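Side-chain contacts in DPS family protein (Vibrio cholerae O1 biovar El Tor, PDB 3IQ1), which probably oxidises ferrous iron and stores the ferric product inside a twelve-subunit shell, as Dps proteins of the ferritin-like superfamily do: residues Q108-V111 against D112-I116; I124-L127 against A128-G132; M140-Y143 against I144-Q147. All coordinates share one frame; numbering follows the deposited sequence.

Contact 1. Residues Q108-V111 against D112-I116; sequences QGLV and DGFSI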
loop_
_atom_site.group_PDB
_atom_site.type_symbol
_atom_site.label_atom_id
_atom_site.label_comp_id
_atom_site.label_asym_id
_atom_site.label_seq_id
_atom_site.Cartn_x
_atom_site.Cartn_y
_atom_site.Cartn_z
ATOM N N GLN B 108 -0.202 0.003 -37.558
ATOM C CA GLN B 108 0.785 -0.398 -38.591
ATOM C C GLN B 108 2.090 0.385 -38.479
ATOM O O GLN B 108 3.187 -0.158 -38.685
ATOM C CB GLN B 108 0.191 -0.220 -39.989
ATOM C CG GLN B 108 1.046 -0.859 -41.091
ATOM C CD GLN B 108 1.224 -2.362 -40.921
ATOM O OE1 GLN B 108 0.247 -3.107 -40.773
ATOM N NE2 GLN B 108 2.476 -2.824 -40.919
ATOM N N GLY B 109 1.966 1.670 -38.151
ATOM C CA GLY B 109 3.147 2.537 -37.887
ATOM C C GLY B 109 4.018 1.948 -36.800
ATOM O O GLY B 109 5.242 1.868 -36.930
ATOM N N LEU B 110 3.368 1.472 -35.771
ATOM C CA LEU B 110 4.082 0.849 -34.651
ATOM C C LEU B 110 4.773 -0.402 -35.122
ATOM O O LEU B 110 5.961 -0.605 -34.819
ATOM C CB LEU B 110 3.115 0.553 -33.493
ATOM C CG LEU B 110 2.628 1.797 -32.709
ATOM C CD1 LEU B 110 1.731 1.305 -31.587
ATOM C CD2 LEU B 110 3.785 2.603 -32.079
ATOM N N VAL B 111 4.059 -1.279 -35.837
ATOM C CA VAL B 111 4.679 -2.507 -36.322
ATOM C C VAL B 111 5.934 -2.184 -37.139
ATOM O O VAL B 111 7.013 -2.808 -36.986
ATOM C CB VAL B 111 3.677 -3.336 -37.118
ATOM C CG1 VAL B 111 4.378 -4.496 -37.927
ATOM C CG2 VAL B 111 2.642 -3.949 -36.157
ATOM N N ASP B 112 5.801 -1.250 -38.065
ATOM C CA ASP B 112 6.906 -0.953 -38.962
ATOM C C ASP B 112 8.103 -0.343 -38.216
ATOM O O ASP B 112 9.260 -0.699 -38.524
ATOM C CB ASP B 112 6.410 -0.035 -40.037
ATOM C CG ASP B 112 5.391 -0.718 -40.977
ATOM O OD1 ASP B 112 5.390 -1.972 -41.079
ATOM O OD2 ASP B 112 4.653 -0.021 -41.694
ATOM N N GLY B 113 7.825 0.517 -37.251
ATOM C CA GLY B 113 8.859 1.161 -36.430
ATOM C C GLY B 113 9.582 0.124 -35.570
ATOM O O GLY B 113 10.819 0.074 -35.498
ATOM N N PHE B 114 8.815 -0.743 -34.907
ATOM C CA PHE B 114 9.419 -1.804 -34.105
ATOM C C PHE B 114 10.250 -2.742 -34.962
ATOM O O PHE B 114 11.261 -3.301 -34.515
ATOM C CB PHE B 114 8.389 -2.604 -33.264
ATOM C CG PHE B 114 7.969 -1.911 -32.004
ATOM C CD1 PHE B 114 8.892 -1.671 -30.986
ATOM C CD2 PHE B 114 6.637 -1.504 -31.800
ATOM C CE1 PHE B 114 8.511 -1.029 -29.838
ATOM C CE2 PHE B 114 6.260 -0.870 -30.647
ATOM C CZ PHE B 114 7.190 -0.637 -29.657
ATOM N N SER B 115 9.851 -2.939 -36.215
ATOM C CA SER B 115 10.636 -3.784 -37.030
ATOM C C SER B 115 12.077 -3.234 -37.266
ATOM O O SER B 115 13.042 -4.006 -37.267
ATOM C CB SER B 115 9.827 -4.185 -38.270
ATOM O OG SER B 115 8.642 -4.961 -37.848
ATOM N N ILE B 116 12.217 -1.917 -37.412
ATOM C CA ILE B 116 13.504 -1.197 -37.467
ATOM C C ILE B 116 14.272 -1.290 -36.136
ATOM O O ILE B 116 15.447 -1.626 -36.115
ATOM C CB ILE B 116 13.308 0.285 -37.898
ATOM C CG1 ILE B 116 12.945 0.312 -39.392
ATOM C CG2 ILE B 116 14.538 1.064 -37.612
ATOM C CD1 ILE B 116 12.487 1.637 -39.904
#
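Residues 108-111 and 112-116 are successive turns of one α-helix, in which the amides of Asp112, Gly113, Phe114 and Ser115 each bond to the carbonyl four residues earlier, Phe114 N to Leu110 O at 2.9 Å among them. On the outer face, Gln108 and Asp112 repeat that spacing with their side chains. Gln108 sends CG anti to its backbone N (chi1 -169°) and then bends at chi2, which folds the amide over toward the next turn; NE2 donates to Asp112 OD1 at 3.0 Å. The acceptor lies in the plane of the Gln108 amide, but the amide nitrogen sits above the carboxylate plane, 48° out of it, and the two flat groups are turned 47° from each other. The carboxylate also leans back over the carbonyl that its own amide uses, Asp112 CG lying 3.2 Å from Gln108 O. Ser115 doubles the grip on Val111 O: its OG donates at 2.8 Å and its backbone N at 2.9 Å, from opposite faces of the carbonyl plane. With OG anti to its own carbonyl carbon, the hydroxyl is directed back along the helix and spends its proton on the main chain. The inward face is apolar. Phe114 CD2 lies 3.2 Å from Leu110 O, and the ring meets the Leu110 side chain more loosely, CB to CD2 at 4.4 Å. Beyond the helix, Phe114 packs edge-to-face with Phe33 and touches Leu63 and Leu150, while Leu110 rests on Phe33, Phe56 and Ile59. A polar strip outside and an apolar strip within make this an amphipathic helix, here one of the four long helices of a ferritin-like bundle.

Contact 2. Residues I124-L127 against A128-G132; sequences ILEL and AGETG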
loop_
_atom_site.group_PDB
_atom_site.type_symbol
_atom_site.label_atom_id
_atom_site.label_comp_id
_atom_site.label_asym_id
_atom_site.label_seq_id
_atom_site.Cartn_x
_atom_site.Cartn_y
_atom_site.Cartn_z
ATOM N N ILE B 124 23.368 -4.599 -33.199
ATOM C CA ILE B 124 24.156 -4.178 -32.055
ATOM C C ILE B 124 24.498 -5.358 -31.167
ATOM O O ILE B 124 25.629 -5.483 -30.658
ATOM C CB ILE B 124 23.476 -3.040 -31.253
ATOM C CG1 ILE B 124 23.380 -1.791 -32.123
ATOM C CG2 ILE B 124 24.265 -2.764 -29.952
ATOM C CD1 ILE B 124 22.417 -0.729 -31.568
ATOM N N LEU B 125 23.512 -6.229 -30.910
ATOM C CA LEU B 125 23.778 -7.437 -30.133
ATOM C C LEU B 125 24.919 -8.251 -30.723
ATOM O O LEU B 125 25.804 -8.723 -30.005
ATOM C CB LEU B 125 22.527 -8.304 -30.020
ATOM C CG LEU B 125 22.650 -9.623 -29.286
ATOM C CD1 LEU B 125 23.030 -9.400 -27.877
ATOM C CD2 LEU B 125 21.289 -10.338 -29.359
ATOM N N GLU B 126 24.878 -8.437 -32.031
ATOM C CA GLU B 126 25.926 -9.227 -32.694
ATOM C C GLU B 126 27.292 -8.563 -32.534
ATOM O O GLU B 126 28.280 -9.224 -32.221
ATOM C CB GLU B 126 25.610 -9.359 -34.188
ATOM C CG GLU B 126 26.489 -10.324 -34.913
ATOM C CD GLU B 126 26.017 -10.658 -36.347
ATOM O OE1 GLU B 126 24.806 -10.541 -36.656
ATOM O OE2 GLU B 126 26.893 -11.062 -37.139
ATOM N N LEU B 127 27.359 -7.252 -32.752
ATOM C CA LEU B 127 28.637 -6.518 -32.656
ATOM C C LEU B 127 29.170 -6.611 -31.225
ATOM O O LEU B 127 30.357 -6.837 -30.985
ATOM C CB LEU B 127 28.411 -5.063 -33.051
ATOM C CG LEU B 127 29.650 -4.167 -32.970
ATOM C CD1 LEU B 127 30.776 -4.701 -33.886
ATOM C CD2 LEU B 127 29.264 -2.720 -33.360
ATOM N N ALA B 128 28.284 -6.404 -30.248
ATOM C CA ALA B 128 28.683 -6.434 -28.857
ATOM C C ALA B 128 29.231 -7.824 -28.495
ATOM O O ALA B 128 30.189 -7.955 -27.747
ATOM C CB ALA B 128 27.505 -6.100 -27.951
ATOM N N GLY B 129 28.617 -8.858 -29.032
ATOM C CA GLY B 129 29.085 -10.234 -28.776
ATOM C C GLY B 129 30.489 -10.508 -29.296
ATOM O O GLY B 129 31.298 -11.232 -28.665
ATOM N N GLU B 130 30.805 -9.910 -30.428
ATOM C CA GLU B 130 32.086 -10.057 -31.092
ATOM C C GLU B 130 33.205 -9.541 -30.230
ATOM O O GLU B 130 34.314 -10.039 -30.338
ATOM C CB GLU B 130 32.105 -9.323 -32.431
ATOM C CG GLU B 130 31.291 -9.989 -33.530
ATOM C CD GLU B 130 31.111 -9.134 -34.790
ATOM O OE1 GLU B 130 31.710 -8.034 -34.882
ATOM O OE2 GLU B 130 30.387 -9.592 -35.711
ATOM N N THR B 131 32.943 -8.548 -29.374
ATOM C CA THR B 131 34.005 -8.039 -28.520
ATOM C C THR B 131 33.821 -8.274 -27.037
ATOM O O THR B 131 34.615 -7.788 -26.229
ATOM C CB THR B 131 34.267 -6.543 -28.744
ATOM O OG1 THR B 131 33.040 -5.823 -28.711
ATOM C CG2 THR B 131 34.992 -6.369 -30.086
ATOM N N GLY B 132 32.791 -9.009 -26.671
ATOM C CA GLY B 132 32.519 -9.306 -25.290
ATOM C C GLY B 132 31.949 -8.174 -24.471
ATOM O O GLY B 132 32.168 -8.109 -23.254
#
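Glu130 reaches back over the preceding turn to Leu127 and Glu126. Its CB lies 3.4 Å from Leu127 O. With CG anti to the carbonyl carbon of its own residue (chi1 -73°), the chain turns back along the helix, which brings CG equally close to Glu126 O; CD is still 3.8 Å from that oxygen. At the tip the carboxylate parts its two oxygens: OE1 meets the methyl CD1 of Leu127 at 3.6 Å, the two side chains running nearly at right angles, whereas OE2 faces Glu126, 4.0 Å from its CG and 4.1 Å from its OE2. The planes of the two carboxylates are 80° apart. Underneath, the helix is ending: Glu130 N still bonds to Glu126 O at 3.2 Å, Leu127 O receives only weak bonds, from Glu130 N and Thr131 N, and Gly132 turns to positive phi in a Schellman motif. Leu127 and Ile124 pack on Leu19 of helix 13-43, and Leu125 touches Glu134 of a neighbouring subunit. Two carboxylates this close, both exposed at the C-terminal end of a helix where the dipole is negative, would probably repel each other and raise the local pKa slightly, with solvent offsetting much of the cost.

Contact 3. Residues M140-Y143 against I144-Q147; sequences MSDY and IREQ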
loop_
_atom_site.group_PDB
_atom_site.type_symbol
_atom_site.label_atom_id
_atom_site.label_comp_id
_atom_site.label_asym_id
_atom_site.label_seq_id
_atom_site.Cartn_x
_atom_site.Cartn_y
_atom_site.Cartn_z
HETATM N N MSE B 140 20.392 -5.159 -25.189
HETATM C CA MSE B 140 19.758 -5.480 -26.472
HETATM C C MSE B 140 18.866 -6.708 -26.334
HETATM O O MSE B 140 17.774 -6.743 -26.893
HETATM C CB MSE B 140 20.788 -5.677 -27.579
HETATM C CG MSE B 140 21.581 -4.462 -27.954
HETATM SE SE MSE B 140 20.680 -2.890 -28.489
HETATM C CE MSE B 140 20.477 -2.128 -26.701
ATOM N N SER B 141 19.326 -7.705 -25.567
ATOM C CA SER B 141 18.560 -8.910 -25.341
ATOM C C SER B 141 17.201 -8.618 -24.717
ATOM O O SER B 141 16.153 -9.117 -25.163
ATOM C CB SER B 141 19.360 -9.882 -24.499
ATOM O OG SER B 141 18.606 -11.021 -24.110
ATOM N N ASP B 142 17.236 -7.789 -23.691
ATOM C CA ASP B 142 16.012 -7.359 -23.020
ATOM C C ASP B 142 15.086 -6.671 -24.024
ATOM O O ASP B 142 13.882 -6.959 -24.062
ATOM C CB ASP B 142 16.300 -6.392 -21.886
ATOM C CG ASP B 142 16.913 -7.060 -20.667
ATOM O OD1 ASP B 142 16.935 -8.300 -20.578
ATOM O OD2 ASP B 142 17.290 -6.336 -19.765
ATOM N N TYR B 143 15.607 -5.731 -24.804
ATOM C CA TYR B 143 14.778 -4.983 -25.719
ATOM C C TYR B 143 14.162 -5.861 -26.796
ATOM O O TYR B 143 12.973 -5.752 -27.128
ATOM C CB TYR B 143 15.547 -3.841 -26.378
ATOM C CG TYR B 143 15.956 -2.680 -25.448
ATOM C CD1 TYR B 143 15.746 -2.723 -24.063
ATOM C CD2 TYR B 143 16.523 -1.566 -25.959
ATOM C CE1 TYR B 143 16.085 -1.649 -23.222
ATOM C CE2 TYR B 143 16.929 -0.501 -25.119
ATOM C CZ TYR B 143 16.696 -0.566 -23.759
ATOM O OH TYR B 143 17.051 0.481 -22.985
ATOM N N ILE B 144 14.969 -6.779 -27.333
ATOM C CA ILE B 144 14.522 -7.671 -28.402
ATOM C C ILE B 144 13.410 -8.567 -27.888
ATOM O O ILE B 144 12.351 -8.708 -28.512
ATOM C CB ILE B 144 15.701 -8.503 -28.954
ATOM C CG1 ILE B 144 16.666 -7.608 -29.749
ATOM C CG2 ILE B 144 15.195 -9.650 -29.827
ATOM C CD1 ILE B 144 18.022 -8.229 -29.930
ATOM N N ARG B 145 13.583 -9.156 -26.718
ATOM C CA ARG B 145 12.604 -10.148 -26.303
ATOM C C ARG B 145 11.248 -9.455 -26.020
ATOM O O ARG B 145 10.179 -10.031 -26.280
ATOM C CB ARG B 145 13.096 -10.921 -25.109
ATOM C CG ARG B 145 13.150 -10.147 -23.833
ATOM C CD ARG B 145 13.999 -10.873 -22.785
ATOM N NE ARG B 145 13.330 -12.091 -22.335
ATOM C CZ ARG B 145 13.628 -12.747 -21.205
ATOM N NH1 ARG B 145 12.935 -13.807 -20.848
ATOM N NH2 ARG B 145 14.612 -12.351 -20.455
ATOM N N GLU B 146 11.299 -8.259 -25.435
ATOM C CA GLU B 146 10.105 -7.531 -25.109
ATOM C C GLU B 146 9.375 -7.089 -26.381
ATOM O O GLU B 146 8.110 -7.158 -26.493
ATOM C CB GLU B 146 10.414 -6.331 -24.200
ATOM C CG GLU B 146 10.899 -6.763 -22.807
ATOM C CD GLU B 146 11.387 -5.622 -21.963
ATOM O OE1 GLU B 146 10.979 -4.486 -22.239
ATOM O OE2 GLU B 146 12.144 -5.869 -20.978
ATOM N N GLN B 147 10.161 -6.637 -27.353
ATOM C CA GLN B 147 9.562 -6.019 -28.534
ATOM C C GLN B 147 9.088 -7.051 -29.504
ATOM O O GLN B 147 8.108 -6.828 -30.229
ATOM C CB GLN B 147 10.469 -4.962 -29.168
ATOM C CG GLN B 147 10.555 -3.791 -28.243
ATOM C CD GLN B 147 11.648 -2.795 -28.614
ATOM O OE1 GLN B 147 12.496 -3.077 -29.478
ATOM N NE2 GLN B 147 11.638 -1.659 -27.972
HETATM O O HOH W 1 17.358 -10.780 -21.640
#
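Asp142 and Arg145 lie on adjoining turns of helix 134-158, but their charged ends do not meet directly: a water stands between them. It donates to Asp142 OD1 at 2.7 Å and to Ser141 OG at 2.8 Å, and accepts a weak bond from Arg145 NH2. Arg145 starts with CG wedged between its backbone N and carbonyl carbon (chi1 70°), a position that lays CG against two main-chain oxygens, 3.3 Å from Asp142 O and 3.4 Å from Ser141 O. The chain then leads out from the helix, bends at chi3 and brings NH2 near the water. Glu146 follows another course, its extended chain passing over Asp142 O, with CG 3.2 Å from that oxygen, and its OE1 going on to a salt bridge with Lys66. Gln147 lies likewise over Tyr143 O, with CG 3.3 Å from it; its amide is fixed at both ends, by Gln121 NE2 at OE1 and by the Tyr30 hydroxyl at NE2. On the buried side Ile144 sets CG1 3.2 Å from Met140 O, while its CD1 brushes Met140 CB. The selenomethionine's own end leads off toward Leu23 and Leu26. The polar ends beyond the water go to other chains: Arg145 NH1 forms a salt bridge with Asp142 of a second subunit, Asp142 OD2 takes Arg145 of a third, and Ser141 OG bonds to Glu134 of the second. Asp142 and Arg145 each pair with the opposite residue of a different neighbouring subunit, so that the same salt bridge is made twice by this chain, and the water joins Asp142 and Ser141 and, more weakly, Arg145, which would probably favour the ionised forms of both charged groups at this interface.

Overall arrangement
Contacts 1 and 2 lie in series on helix 103-131, their centres about 24 Å apart, and contact 3 follows on helix 134-158, its centre about 15 Å from each of the others. The chain turns back between these two helices, so contact 3 lies against both earlier contacts: Phe114 CE1 packs 3.7 Å from Gln147 NE2, and Ile124 CG2 lies 3.8 Å from Met140 CG. Contact 1 looks into the four-helix core, contact 2 marks the end of its helix, and contact 3 joins that core to neighbouring chains. Contact 3, and to a small extent contact 2 through Leu125, meet neighbouring subunits of the twelve-chain assembly; contact 1 stays within its own bundle.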